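Local structure of short-chain dehydrogenase/reductase SDR (Paraburkholderia phymatum, 5VA8) at residues A[93-98]-A[126-131]. The protein probably acts as an NADP(H)-dependent oxidoreductase of the short-chain dehydrogenase/reductase family, and binds NADP in its Rossmann-fold pocket. Residues are numbered along the deposited sequence; the frame is centred on the assembly and turned at random. Where two conformers were deposited one is given.
Sequences LVNNAG and ELIRAT. With NAP (NADP nicotinamide-adenine-dinucleotide phosphate), chain E.
The flat carboxamide of Asn95 meets the helix with both of its polar atoms: OD1 lies 3.5 Å from CD1 of Leu127, while ND2 comes 3.8 Å from CG1 of Ile128. The side chains of Asn95 and Leu127 lie alongside each other, pointing opposite ways, whereas that of Ile128 runs roughly perpendicular to that of Asn95. Hydrogen bonding outside this pair of segments settles the amide, ND2 donating to OD1 of Asn145 and, weakly, to O of Pro124, just before Glu126 on the same helix. The other flat group, the guanidinium of Arg129, takes the Glu126 carboxylate at its edge in a side-on salt bridge through NE and NH2 that takes no part in the contact with the strand.

Leu93 supplies the strand's apolar contact: with CG anti to the backbone N (chi1 167°), Leu93 CD2 packs on CB of Leu127 (3.9 Å) and CG1 of Ile128 and lies 3.8 Å from OG1 of Thr131. Thr131 OG1 itself donates to O of Leu127 at 2.8 Å.

No hydrogen bond joins the two segments; strand 93-95 and helical segment 126-131 run nearly antiparallel (167°), their axes 9.8 Å apart at closest approach. Beyond the strand, O of Ala97 accepts from NADP O3D at 2.6 Å. Strand 92-95, helix 110-138 and strand 141-146 form a beta-alpha-beta crossover of the Rossmann fold, and Asn95-Gly98 spell the NNAG motif of short-chain dehydrogenases.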
# COMPACT_ATOMS: atom_id res chain seq x y z
N LEU A 93 16.99 15.49 13.22
CA LEU A 93 17.97 14.86 12.34
C LEU A 93 17.35 14.72 10.97
O LEU A 93 16.29 14.10 10.84
CB LEU A 93 18.38 13.48 12.87
CG LEU A 93 19.16 12.60 11.91
CD1 LEU A 93 20.53 13.20 11.61
CD2 LEU A 93 19.31 11.20 12.53
N VAL A 94 17.98 15.30 9.95
CA VAL A 94 17.55 15.14 8.56
C VAL A 94 18.59 14.26 7.89
O VAL A 94 19.74 14.68 7.69
CB VAL A 94 17.39 16.49 7.84
CG1 VAL A 94 16.90 16.26 6.39
CG2 VAL A 94 16.40 17.38 8.58
N ASN A 95 18.19 13.03 7.59
CA ASN A 95 19.07 12.05 6.97
C ASN A 95 19.04 12.21 5.45
O ASN A 95 17.98 12.39 4.85
CB ASN A 95 18.63 10.63 7.34
CG ASN A 95 19.28 10.12 8.62
OD1 ASN A 95 20.47 10.34 8.86
ND2 ASN A 95 18.50 9.43 9.44
N ASN A 96 20.22 12.12 4.84
CA ASN A 96 20.39 12.40 3.42
C ASN A 96 21.83 12.07 3.06
O ASN A 96 22.73 12.16 3.91
CB ASN A 96 20.07 13.88 3.12
CG ASN A 96 20.02 14.18 1.64
OD1 ASN A 96 19.57 13.36 0.84
ND2 ASN A 96 20.45 15.39 1.27
N ALA A 97 22.04 11.70 1.81
CA ALA A 97 23.35 11.42 1.23
C ALA A 97 23.15 11.28 -0.27
O ALA A 97 22.02 11.10 -0.74
CB ALA A 97 23.99 10.14 1.80
N GLY A 98 24.24 11.36 -1.02
CA GLY A 98 24.14 11.18 -2.45
C GLY A 98 23.60 9.80 -2.79
O GLY A 98 23.89 8.82 -2.11
N GLU A 126 22.52 4.31 11.29
CA GLU A 126 23.54 4.55 12.31
C GLU A 126 23.42 5.94 12.92
O GLU A 126 23.73 6.12 14.10
CB GLU A 126 24.92 4.31 11.71
CG GLU A 126 25.20 2.83 11.46
CD GLU A 126 25.29 2.02 12.75
OE1 GLU A 126 26.42 1.85 13.27
OE2 GLU A 126 24.24 1.56 13.26
N LEU A 127 22.99 6.94 12.14
CA LEU A 127 22.81 8.27 12.74
C LEU A 127 21.61 8.29 13.68
O LEU A 127 21.65 8.98 14.70
CB LEU A 127 22.66 9.34 11.65
CG LEU A 127 24.01 9.70 11.00
CD1 LEU A 127 23.82 10.51 9.71
CD2 LEU A 127 24.87 10.47 12.00
N ILE A 128 20.55 7.55 13.35
CA ILE A 128 19.46 7.39 14.31
C ILE A 128 19.98 6.72 15.58
O ILE A 128 19.72 7.20 16.69
CB ILE A 128 18.29 6.60 13.70
CG1 ILE A 128 17.64 7.45 12.60
CG2 ILE A 128 17.29 6.22 14.78
CD1 ILE A 128 16.65 6.72 11.74
N ARG A 129 20.73 5.63 15.44
CA ARG A 129 21.22 4.94 16.63
C ARG A 129 22.06 5.86 17.50
O ARG A 129 22.00 5.80 18.73
CB ARG A 129 22.00 3.69 16.23
CG ARG A 129 22.35 2.81 17.41
CD ARG A 129 22.95 1.48 17.00
NE ARG A 129 24.25 1.62 16.35
CZ ARG A 129 25.40 1.82 16.99
NH1 ARG A 129 25.42 1.93 18.32
NH2 ARG A 129 26.54 1.92 16.31
N ALA A 130 22.84 6.75 16.87
CA ALA A 130 23.73 7.62 17.63
C ALA A 130 23.02 8.82 18.27
O ALA A 130 23.60 9.44 19.17
CB ALA A 130 24.85 8.13 16.72
N THR A 131 21.79 9.15 17.84
CA THR A 131 21.11 10.34 18.33
C THR A 131 19.82 10.05 19.07
O THR A 131 19.28 10.95 19.72
CB THR A 131 20.82 11.30 17.18
OG1 THR A 131 20.00 10.65 16.20
CG2 THR A 131 22.13 11.76 16.53
PA NAP E . 22.21 17.58 -5.01
O1A NAP E . 21.55 18.81 -5.46
O2A NAP E . 23.35 17.08 -5.88
O5B NAP E . 22.74 17.85 -3.52
C5B NAP E . 23.43 16.81 -2.82
C4B NAP E . 24.07 17.43 -1.61
O4B NAP E . 24.54 16.38 -0.75
C3B NAP E . 25.28 18.31 -1.89
O3B NAP E . 25.37 19.32 -0.89
C2B NAP E . 26.43 17.31 -1.75
O2B NAP E . 27.67 18.03 -1.55
C1B NAP E . 25.93 16.51 -0.54
N9A NAP E . 26.48 15.17 -0.44
C8A NAP E . 26.37 14.16 -1.35
N7A NAP E . 26.86 13.01 -0.95
C5A NAP E . 27.36 13.29 0.31
C6A NAP E . 28.03 12.50 1.27
N6A NAP E . 28.32 11.20 1.08
N1A NAP E . 28.40 13.08 2.42
C2A NAP E . 28.10 14.37 2.61
N3A NAP E . 27.47 15.22 1.79
C4A NAP E . 27.13 14.61 0.65
O3 NAP E . 21.16 16.38 -4.87
PN NAP E . 19.61 16.33 -4.48
O1N NAP E . 19.34 17.30 -3.39
O2N NAP E . 18.83 16.42 -5.73
O5D NAP E . 19.52 14.84 -3.93
C5D NAP E . 19.57 14.55 -2.52
C4D NAP E . 19.17 13.10 -2.37
O4D NAP E . 17.80 12.95 -2.80
C3D NAP E . 19.99 12.10 -3.19
O3D NAP E . 20.13 10.87 -2.49
C2D NAP E . 19.11 11.90 -4.42
O2D NAP E . 19.33 10.67 -5.11
C1D NAP E . 17.74 11.92 -3.75
N1N NAP E . 16.61 12.21 -4.68
C2N NAP E . 16.68 13.26 -5.51
C3N NAP E . 15.60 13.56 -6.32
C7N NAP E . 15.54 14.71 -7.28
O7N NAP E . 14.76 14.65 -8.25
N7N NAP E . 16.42 15.70 -7.13
C4N NAP E . 14.45 12.79 -6.20
C5N NAP E . 14.43 11.70 -5.34
C6N NAP E . 15.53 11.41 -4.59
P2B NAP E . 29.10 17.32 -1.79
O1X NAP E . 29.26 16.32 -0.70
O2X NAP E . 29.07 16.67 -3.18
O3X NAP E . 30.10 18.49 -1.73